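Side-chain contacts in malonate decarboxylase acyl carrier protein (PDB 5VIT), which probably carries acetyl and malonyl groups as thioesters on a phosphoribosyl-dephospho-CoA prosthetic group during turnover by malonate decarboxylase: residues B[84-87]-B[88-92]; B[53-56]-B[57-61]; B[75-78]-B[79-82]. All coordinates share one frame; numbering follows the deposited sequence.

Interaction 1. Residues B[84-87]-B[88-92]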
ATOM      1  N   VAL B  84      -2.960   0.733  17.322  1.00 30.09           N
ATOM      2  CA  VAL B  84      -2.201   1.572  18.252  1.00 30.52           C
ATOM      3  C   VAL B  84      -0.978   0.815  18.784  1.00 30.58           C
ATOM      4  O   VAL B  84       0.115   1.373  18.844  1.00 29.79           O
ATOM      5  CB  VAL B  84      -3.072   2.053  19.437  1.00 25.02           C
ATOM      6  CG1 VAL B  84      -2.213   2.736  20.522  1.00 22.54           C
ATOM      7  CG2 VAL B  84      -4.173   2.997  18.941  1.00 29.86           C
ATOM      8  N   VAL B  85      -1.172  -0.455  19.150  1.00 29.02           N
ATOM      9  CA  VAL B  85      -0.076  -1.291  19.644  1.00 28.78           C
ATOM     10  C   VAL B  85       1.076  -1.359  18.626  1.00 32.03           C
ATOM     11  O   VAL B  85       2.232  -1.087  18.959  1.00 30.66           O
ATOM     12  CB  VAL B  85      -0.544  -2.739  19.960  1.00 29.95           C
ATOM     13  CG1 VAL B  85       0.640  -3.591  20.340  1.00 32.03           C
ATOM     14  CG2 VAL B  85      -1.600  -2.757  21.064  1.00 27.77           C
ATOM     15  N   ARG B  86       0.753  -1.714  17.386  1.00 31.91           N
ATOM     16  CA  ARG B  86       1.766  -1.786  16.337  1.00 35.17           C
ATOM     17  C   ARG B  86       2.537  -0.468  16.180  1.00 37.79           C
ATOM     18  O   ARG B  86       3.766  -0.463  16.143  1.00 34.82           O
ATOM     19  CB  ARG B  86       1.135  -2.172  14.999  1.00 35.04           C
ATOM     20  CG  ARG B  86       2.154  -2.110  13.883  1.00 40.75           C
ATOM     21  CD  ARG B  86       1.648  -2.613  12.549  1.00 34.44           C
ATOM     22  NE  ARG B  86       2.684  -2.379  11.551  1.00 35.88           N
ATOM     23  CZ  ARG B  86       2.525  -2.544  10.243  1.00 42.18           C
ATOM     24  NH1 ARG B  86       1.354  -2.936   9.744  1.00 36.79           N
ATOM     25  NH2 ARG B  86       3.544  -2.304   9.433  1.00 39.40           N
ATOM     26  N   LEU B  87       1.805   0.646  16.110  1.00 34.75           N
ATOM     27  CA  LEU B  87       2.417   1.960  15.928  1.00 37.08           C
ATOM     28  C   LEU B  87       3.405   2.312  17.051  1.00 34.50           C
ATOM     29  O   LEU B  87       4.504   2.798  16.792  1.00 32.22           O
ATOM     30  CB  LEU B  87       1.328   3.027  15.830  1.00 30.38           C
ATOM     31  CG  LEU B  87       1.747   4.380  15.265  1.00 42.81           C
ATOM     32  CD1 LEU B  87       2.364   4.217  13.869  1.00 31.95           C
ATOM     33  CD2 LEU B  87       0.546   5.316  15.224  1.00 35.68           C
ATOM     34  N   ARG B  88       3.011   2.058  18.293  1.00 31.93           N
ATOM     35  CA  ARG B  88       3.889   2.302  19.436  1.00 36.07           C
ATOM     36  C   ARG B  88       5.126   1.425  19.488  1.00 36.12           C
ATOM     37  O   ARG B  88       6.202   1.889  19.863  1.00 32.20           O
ATOM     38  CB  ARG B  88       3.117   2.122  20.725  1.00 33.07           C
ATOM     39  CG  ARG B  88       2.301   3.330  20.989  1.00 43.83           C
ATOM     40  CD  ARG B  88       2.041   3.447  22.433  1.00 42.53           C
ATOM     41  NE  ARG B  88       2.138   4.822  22.875  1.00 44.46           N
ATOM     42  CZ  ARG B  88       1.242   5.759  22.622  1.00 44.85           C
ATOM     43  NH1 ARG B  88       0.176   5.470  21.884  1.00 53.08           N
ATOM     44  NH2 ARG B  88       1.420   6.989  23.107  1.00 39.95           N
ATOM     45  N   LEU B  89       4.957   0.157  19.126  1.00 34.44           N
ATOM     46  CA  LEU B  89       6.071  -0.767  19.082  1.00 31.00           C
ATOM     47  C   LEU B  89       7.074  -0.283  18.051  1.00 37.06           C
ATOM     48  O   LEU B  89       8.284  -0.361  18.273  1.00 34.02           O
ATOM     49  CB  LEU B  89       5.589  -2.182  18.770  1.00 28.19           C
ATOM     50  CG  LEU B  89       5.153  -2.979  19.995  1.00 28.54           C
ATOM     51  CD1 LEU B  89       4.312  -4.174  19.605  1.00 27.52           C
ATOM     52  CD2 LEU B  89       6.403  -3.423  20.723  1.00 30.70           C
ATOM     53  N   GLU B  90       6.571   0.238  16.929  1.00 37.58           N
ATOM     54  CA  GLU B  90       7.451   0.750  15.884  1.00 33.87           C
ATOM     55  C   GLU B  90       8.132   2.035  16.365  1.00 37.77           C
ATOM     56  O   GLU B  90       9.328   2.228  16.114  1.00 38.45           O
ATOM     57  CB  GLU B  90       6.676   0.959  14.569  1.00 40.26           C
ATOM     58  CG  GLU B  90       6.372  -0.370  13.832  1.00 47.12           C
ATOM     59  CD  GLU B  90       5.267  -0.271  12.765  1.00 51.43           C
ATOM     60  OE1 GLU B  90       4.327   0.545  12.933  1.00 54.96           O
ATOM     61  OE2 GLU B  90       5.316  -1.040  11.773  1.00 45.26           O
ATOM     62  N   GLN B  91       7.397   2.886  17.088  1.00 35.36           N
ATOM     63  CA  GLN B  91       7.989   4.071  17.728  1.00 34.01           C
ATOM     64  C   GLN B  91       9.124   3.711  18.705  1.00 36.11           C
ATOM     65  O   GLN B  91      10.171   4.370  18.751  1.00 36.06           O
ATOM     66  CB  GLN B  91       6.928   4.865  18.490  1.00 38.23           C
ATOM     67  CG  GLN B  91       5.812   5.460  17.640  1.00 49.64           C
ATOM     68  CD  GLN B  91       4.763   6.201  18.481  1.00 55.63           C
ATOM     69  OE1 GLN B  91       4.737   6.094  19.721  1.00 48.09           O
ATOM     70  NE2 GLN B  91       3.884   6.945  17.803  1.00 56.78           N
ATOM     71  N   GLY B  92       8.888   2.676  19.507  1.00 36.63           N
ATOM     72  CA  GLY B  92       9.883   2.183  20.441  1.00 36.62           C
ATOM     73  C   GLY B  92      11.141   1.680  19.750  1.00 35.81           C
ATOM     74  O   GLY B  92      12.246   2.075  20.114  1.00 36.51           O
TER
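The guanidinium of R86 is met at its edge, in its own plane, by OE2 of E90, one helical turn further along helix 82-96. The second guanidinium, that of R88, has CG1 of V84 at its edge and OE1 of Q91 over one face, 4.2 Å above the plane and offset toward the rim. R86 grips E90 side-on, R86 NE 3.0 Å and R86 NH2 3.2 Å from E90 OE2, so one carboxylate atom takes both N-H groups. R86 NE meets E90 OE2 from above the carboxylate plane, whereas R86 NH2 is accepted on the syn lone pair of that oxygen, and the guanidinium and carboxylate planes stand 57° apart. The reach follows from the torsions: R86 leaves with CG opposite its backbone N (chi1 174°) and stays extended to NE, while E90 starts with CG opposite its carbonyl carbon (chi1 -75°). This is the i to i+4 salt bridge of an α-helix, and the same pair is joined by the backbone bond from E90 N to R86 O at 3.0 Å. V85 and L89, branched aliphatics suited to a buried face, lie side by side, CG1 of V85 3.8 Å from CD1 of L89, and pack on W55, L58, F59 and L62 of helix 52-62. R88 runs alongside V84 and delivers NH1 to a salt bridge with D27 of strand 27-34. R86 NH1 pairs with E466 of the MdcA chain, whose R521 makes a long, weak ion pair with E90 OE1. Between arginines of two chains, E90 probably stays ionised and is likely to steady the guanidinium that reaches MdcA.

Interaction 2. Residues B[53-56]-B[57-61]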
ATOM      1  N   SER B  53      -3.572 -14.887  21.435  1.00 28.62           N
ATOM      2  CA  SER B  53      -3.254 -15.248  20.051  1.00 31.44           C
ATOM      3  C   SER B  53      -3.262 -14.004  19.163  1.00 32.23           C
ATOM      4  O   SER B  53      -2.573 -13.946  18.141  1.00 30.18           O
ATOM      5  CB  SER B  53      -4.231 -16.291  19.525  1.00 29.70           C
ATOM      6  OG  SER B  53      -5.542 -15.774  19.600  1.00 37.23           O
ATOM      7  N   ARG B  54      -4.036 -13.005  19.574  1.00 29.98           N
ATOM      8  CA  ARG B  54      -3.988 -11.692  18.954  1.00 34.98           C
ATOM      9  C   ARG B  54      -2.567 -11.096  19.072  1.00 29.15           C
ATOM     10  O   ARG B  54      -1.980 -10.687  18.073  1.00 29.19           O
ATOM     11  CB  ARG B  54      -5.036 -10.775  19.596  1.00 33.57           C
ATOM     12  CG  ARG B  54      -5.000  -9.345  19.112  1.00 43.53           C
ATOM     13  CD  ARG B  54      -5.913  -8.441  19.957  1.00 53.39           C
ATOM     14  NE  ARG B  54      -7.288  -8.378  19.448  1.00 53.82           N
ATOM     15  CZ  ARG B  54      -8.306  -9.112  19.894  1.00 57.14           C
ATOM     16  NH1 ARG B  54      -8.125  -9.981  20.888  1.00 57.18           N
ATOM     17  NH2 ARG B  54      -9.514  -8.964  19.351  1.00 50.57           N
ATOM     18  N   TRP B  55      -2.015 -11.077  20.286  1.00 31.63           N
ATOM     19  CA  TRP B  55      -0.673 -10.542  20.505  1.00 30.73           C
ATOM     20  C   TRP B  55       0.372 -11.362  19.733  1.00 31.45           C
ATOM     21  O   TRP B  55       1.335 -10.816  19.192  1.00 31.67           O
ATOM     22  CB  TRP B  55      -0.337 -10.509  22.004  1.00 31.54           C
ATOM     23  CG  TRP B  55      -1.019  -9.388  22.766  1.00 33.30           C
ATOM     24  CD1 TRP B  55      -2.193  -9.464  23.460  1.00 33.30           C
ATOM     25  CD2 TRP B  55      -0.579  -8.024  22.883  1.00 30.57           C
ATOM     26  NE1 TRP B  55      -2.503  -8.245  24.014  1.00 29.70           N
ATOM     27  CE2 TRP B  55      -1.530  -7.344  23.673  1.00 32.59           C
ATOM     28  CE3 TRP B  55       0.526  -7.317  22.407  1.00 30.90           C
ATOM     29  CZ2 TRP B  55      -1.408  -5.992  23.991  1.00 29.66           C
ATOM     30  CZ3 TRP B  55       0.649  -5.979  22.727  1.00 31.77           C
ATOM     31  CH2 TRP B  55      -0.308  -5.331  23.510  1.00 32.87           C
ATOM     32  N   GLN B  56       0.166 -12.672  19.669  1.00 27.18           N
ATOM     33  CA  GLN B  56       1.043 -13.559  18.906  1.00 30.29           C
ATOM     34  C   GLN B  56       1.087 -13.170  17.420  1.00 31.97           C
ATOM     35  O   GLN B  56       2.166 -13.052  16.803  1.00 30.94           O
ATOM     36  CB  GLN B  56       0.574 -15.016  19.062  1.00 30.51           C
ATOM     37  CG  GLN B  56       1.446 -16.022  18.351  1.00 31.12           C
ATOM     38  CD  GLN B  56       2.868 -16.018  18.871  1.00 41.75           C
ATOM     39  OE1 GLN B  56       3.104 -15.933  20.083  1.00 39.12           O
ATOM     40  NE2 GLN B  56       3.831 -16.097  17.953  1.00 42.40           N
ATOM     41  N   HIS B  57      -0.089 -12.976  16.842  1.00 28.51           N
ATOM     42  CA  HIS B  57      -0.174 -12.576  15.444  1.00 32.99           C
ATOM     43  C   HIS B  57       0.512 -11.249  15.184  1.00 30.91           C
ATOM     44  O   HIS B  57       1.257 -11.111  14.218  1.00 30.34           O
ATOM     45  CB  HIS B  57      -1.632 -12.492  15.005  1.00 34.31           C
ATOM     46  CG  HIS B  57      -2.294 -13.826  14.893  1.00 30.10           C
ATOM     47  ND1 HIS B  57      -3.533 -14.090  15.433  1.00 26.36           N
ATOM     48  CD2 HIS B  57      -1.883 -14.973  14.302  1.00 30.23           C
ATOM     49  CE1 HIS B  57      -3.860 -15.344  15.178  1.00 34.79           C
ATOM     50  NE2 HIS B  57      -2.876 -15.902  14.492  1.00 34.83           N
ATOM     51  N   LEU B  58       0.261 -10.290  16.069  1.00 33.65           N
ATOM     52  CA  LEU B  58       0.809  -8.942  15.960  1.00 30.82           C
ATOM     53  C   LEU B  58       2.343  -8.976  15.853  1.00 31.50           C
ATOM     54  O   LEU B  58       2.940  -8.425  14.909  1.00 28.16           O
ATOM     55  CB  LEU B  58       0.344  -8.124  17.172  1.00 32.89           C
ATOM     56  CG  LEU B  58       0.404  -6.600  17.149  1.00 36.39           C
ATOM     57  CD1 LEU B  58       0.112  -6.102  15.776  1.00 39.74           C
ATOM     58  CD2 LEU B  58      -0.637  -6.042  18.099  1.00 36.35           C
ATOM     59  N   PHE B  59       2.972  -9.664  16.806  1.00 30.00           N
ATOM     60  CA  PHE B  59       4.428  -9.815  16.828  1.00 29.53           C
ATOM     61  C   PHE B  59       4.953 -10.624  15.640  1.00 29.23           C
ATOM     62  O   PHE B  59       6.028 -10.345  15.104  1.00 32.52           O
ATOM     63  CB  PHE B  59       4.866 -10.493  18.129  1.00 32.60           C
ATOM     64  CG  PHE B  59       4.588  -9.682  19.363  1.00 34.93           C
ATOM     65  CD1 PHE B  59       4.095 -10.286  20.506  1.00 34.39           C
ATOM     66  CD2 PHE B  59       4.846  -8.327  19.391  1.00 34.85           C
ATOM     67  CE1 PHE B  59       3.855  -9.550  21.646  1.00 30.43           C
ATOM     68  CE2 PHE B  59       4.602  -7.587  20.536  1.00 36.87           C
ATOM     69  CZ  PHE B  59       4.105  -8.199  21.659  1.00 32.97           C
ATOM     70  N   GLU B  60       4.209 -11.652  15.254  1.00 29.73           N
ATOM     71  CA  GLU B  60       4.606 -12.471  14.125  1.00 32.00           C
ATOM     72  C   GLU B  60       4.780 -11.612  12.880  1.00 33.20           C
ATOM     73  O   GLU B  60       5.760 -11.752  12.166  1.00 35.10           O
ATOM     74  CB  GLU B  60       3.581 -13.564  13.864  1.00 32.57           C
ATOM     75  CG  GLU B  60       3.757 -14.777  14.736  1.00 36.19           C
ATOM     76  CD  GLU B  60       2.603 -15.751  14.594  1.00 39.45           C
ATOM     77  OE1 GLU B  60       1.681 -15.484  13.783  1.00 38.35           O
ATOM     78  OE2 GLU B  60       2.617 -16.776  15.306  1.00 46.34           O
ATOM     79  N   ARG B  61       3.826 -10.712  12.645  1.00 34.71           N
ATOM     80  CA  ARG B  61       3.842  -9.840  11.476  1.00 29.56           C
ATOM     81  C   ARG B  61       4.905  -8.796  11.574  1.00 34.27           C
ATOM     82  O   ARG B  61       5.573  -8.462  10.591  1.00 42.56           O
ATOM     83  CB  ARG B  61       2.500  -9.163  11.309  1.00 34.52           C
ATOM     84  CG  ARG B  61       1.425 -10.145  11.015  1.00 36.80           C
ATOM     85  CD  ARG B  61       0.297  -9.441  10.400  1.00 35.54           C
ATOM     86  NE  ARG B  61      -0.725 -10.381   9.990  1.00 39.71           N
ATOM     87  CZ  ARG B  61      -1.779 -10.023   9.277  1.00 34.26           C
ATOM     88  NH1 ARG B  61      -1.893  -8.753   8.907  1.00 27.77           N
ATOM     89  NH2 ARG B  61      -2.695 -10.926   8.938  1.00 32.78           N
TER
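The backbone N-H of E60 reaches O of Q56 at 2.9 Å, and the same two residues are joined again through their side chains. Both lie on helix 52-62, the helix of the beta-alpha-beta unit that runs from strand 39-46 to strand 71-78. The side-chain bond goes from NE2 of Q56 to OE2 of E60 at 3.0 Å. It leaves in the plane of the amide but arrives on the anti side of the carboxylate, 33° out of that plane, and the two flat groups are turned 65° apart. A bend in the glutamine (chi2 61°) folds its amide along the helix toward the glutamate, which is itself extended beyond CG. A neutral donor and an acid suit a more exposed side of the helix; Q56 also rests on F6 and F8 of strand 2-9. The buried side is aromatic instead. W55 and F59, four residues apart, cross obliquely with ring centroids 5.9 Å apart, and such broad rings fill the space between helix and sheet, touching V44 and I75. F59 also makes an edge-to-face pair with F6. L58 turns to V85 of helix 82-96 and to I490 of the MdcA chain, and R61 NH2 bonds to the carbonyl of G494 of MdcA. Within the aromatic pair the nearest approach is CE3 of W55 to CZ of F59, 3.8 Å.

Interaction 3. Residues B[75-78]-B[79-82]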
ATOM      1  N   ILE B  75       5.623  -4.636  28.194  1.00 33.42           N
ATOM      2  CA  ILE B  75       4.454  -3.921  27.717  1.00 33.01           C
ATOM      3  C   ILE B  75       3.391  -3.873  28.802  1.00 32.02           C
ATOM      4  O   ILE B  75       3.111  -4.889  29.444  1.00 31.35           O
ATOM      5  CB  ILE B  75       3.882  -4.582  26.448  1.00 30.70           C
ATOM      6  CG1 ILE B  75       4.833  -4.373  25.271  1.00 28.05           C
ATOM      7  CG2 ILE B  75       2.495  -4.042  26.134  1.00 27.70           C
ATOM      8  CD1 ILE B  75       4.456  -5.153  24.052  1.00 27.16           C
ATOM      9  N   HIS B  76       2.823  -2.687  29.021  1.00 27.27           N
ATOM     10  CA  HIS B  76       1.680  -2.529  29.915  1.00 25.02           C
ATOM     11  C   HIS B  76       0.565  -1.918  29.111  1.00 27.35           C
ATOM     12  O   HIS B  76       0.603  -0.726  28.786  1.00 28.75           O
ATOM     13  CB  HIS B  76       2.029  -1.660  31.138  1.00 31.60           C
ATOM     14  CG  HIS B  76       3.182  -2.183  31.940  1.00 34.96           C
ATOM     15  ND1 HIS B  76       4.308  -1.432  32.208  1.00 34.10           N
ATOM     16  CD2 HIS B  76       3.386  -3.390  32.529  1.00 35.31           C
ATOM     17  CE1 HIS B  76       5.155  -2.149  32.926  1.00 36.10           C
ATOM     18  NE2 HIS B  76       4.623  -3.344  33.127  1.00 38.55           N
ATOM     19  N   ASP B  77      -0.416  -2.748  28.774  1.00 29.34           N
ATOM     20  CA  ASP B  77      -1.509  -2.352  27.906  1.00 29.04           C
ATOM     21  C   ASP B  77      -2.862  -2.239  28.612  1.00 28.53           C
ATOM     22  O   ASP B  77      -3.293  -3.148  29.323  1.00 28.48           O
ATOM     23  CB  ASP B  77      -1.648  -3.339  26.744  1.00 27.65           C
ATOM     24  CG  ASP B  77      -2.936  -3.137  25.987  1.00 29.58           C
ATOM     25  OD1 ASP B  77      -2.969  -2.224  25.150  1.00 28.11           O
ATOM     26  OD2 ASP B  77      -3.926  -3.859  26.244  1.00 33.87           O
ATOM     27  N   PHE B  78      -3.535  -1.118  28.374  1.00 29.23           N
ATOM     28  CA  PHE B  78      -4.876  -0.860  28.897  1.00 30.17           C
ATOM     29  C   PHE B  78      -5.857  -0.821  27.710  1.00 30.21           C
ATOM     30  O   PHE B  78      -6.572   0.163  27.497  1.00 27.87           O
ATOM     31  CB  PHE B  78      -4.880   0.465  29.694  1.00 27.31           C
ATOM     32  CG  PHE B  78      -6.097   0.691  30.560  1.00 30.84           C
ATOM     33  CD1 PHE B  78      -7.166  -0.205  30.576  1.00 28.26           C
ATOM     34  CD2 PHE B  78      -6.170   1.830  31.367  1.00 33.23           C
ATOM     35  CE1 PHE B  78      -8.279   0.022  31.377  1.00 30.88           C
ATOM     36  CE2 PHE B  78      -7.286   2.073  32.165  1.00 29.90           C
ATOM     37  CZ  PHE B  78      -8.342   1.163  32.175  1.00 35.19           C
ATOM     38  N   GLY B  79      -5.864  -1.884  26.916  1.00 30.50           N
ATOM     39  CA  GLY B  79      -6.863  -2.026  25.862  1.00 34.26           C
ATOM     40  C   GLY B  79      -6.663  -1.239  24.575  1.00 30.13           C
ATOM     41  O   GLY B  79      -7.628  -0.854  23.916  1.00 31.75           O
ATOM     42  N   ALA B  80      -5.411  -0.998  24.204  1.00 27.40           N
ATOM     43  CA  ALA B  80      -5.115  -0.370  22.934  1.00 30.11           C
ATOM     44  C   ALA B  80      -5.582  -1.268  21.773  1.00 33.93           C
ATOM     45  O   ALA B  80      -5.573  -2.486  21.903  1.00 32.87           O
ATOM     46  CB  ALA B  80      -3.633  -0.083  22.827  1.00 26.96           C
ATOM     47  N   THR B  81      -5.999  -0.671  20.654  1.00 29.74           N
ATOM     48  CA  THR B  81      -6.250  -1.453  19.448  1.00 30.06           C
ATOM     49  C   THR B  81      -4.920  -2.006  18.926  1.00 28.33           C
ATOM     50  O   THR B  81      -3.860  -1.454  19.221  1.00 30.25           O
ATOM     51  CB  THR B  81      -6.909  -0.611  18.351  1.00 26.19           C
ATOM     52  OG1 THR B  81      -6.055   0.501  18.038  1.00 26.05           O
ATOM     53  CG2 THR B  81      -8.274  -0.112  18.804  1.00 32.23           C
ATOM     54  N   PRO B  82      -4.967  -3.095  18.141  1.00 29.84           N
ATOM     55  CA  PRO B  82      -3.757  -3.642  17.518  1.00 26.57           C
ATOM     56  C   PRO B  82      -3.039  -2.606  16.676  1.00 29.69           C
ATOM     57  O   PRO B  82      -1.808  -2.606  16.606  1.00 30.59           O
ATOM     58  CB  PRO B  82      -4.301  -4.769  16.645  1.00 25.62           C
ATOM     59  CG  PRO B  82      -5.480  -5.241  17.400  1.00 28.22           C
ATOM     60  CD  PRO B  82      -6.125  -3.979  17.931  1.00 30.77           C
TER
HETATM   61  O   HOH W   1      -5.050  -4.291  23.852  1.00 31.56           O
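D77 carries its CG opposite the backbone N (chi1 168°), and a chi2 of 81° then turns the carboxylate so that its two oxygens come within bonding distance of the N-H groups of G79 and A80 as the chain bends away. Each oxygen takes one of them. D77 OD2 lies 2.8 Å from N of G79, which approaches from above the carboxylate plane, 54° out of it. D77 OD1 lies 2.9 Å from N of A80, met on the syn side and much nearer that plane. CB of A80 is brought to 3.2 Å from D77 OD1 by the same bond. Water 1 extends the network by donating to OD2 of D77 at 2.7 Å and to the carbonyl O of A80, while OG1 of T46 also bonds to OD2. The bond from OD2 to the N-H two residues on makes an Asx turn, here at the point where strand 71-78, in the interior of the mixed sheet, gives way to the link into helix 82-96. Aspartate is short enough to bend back on the chain directly after it. Putting an alanine here would probably leave the N-H groups of G79 and A80 without their acceptors and free the turn to shift. G79 has a positive phi, and a CB there would run into O of F78, so glycine fits. The exposed F78 packs its ring on V23 and S25, the latter predicted to bear the prosthetic group, which is absent here. At the far end T81 is the N-cap of helix 82-96: its OG1 bonds to N of V84 and also to E422 of the MdcA chain.

Interactions 1 and 2 lie on the two helices packed beside each other, and each has an apolar side packed on the other helix and polar pairs elsewhere on its surface: V85 CG1 rests 3.4 Å from W55 CZ3, and L89 CD1 3.5 Å from F59 CE2. Both helices meet MdcA, but their polar pairs differ: the arginine and glutamate of interaction 1 are themselves within reach of MdcA, while interaction 2 joins a neutral amide to a carboxylate. Interaction 3 holds no helix turn but the exit of strand 71-78, where a buried carboxylate serves backbone N-H groups. Its strand meets both helices, with I75 packed against F59 and L89, and its loop leads directly into the helix of interaction 1.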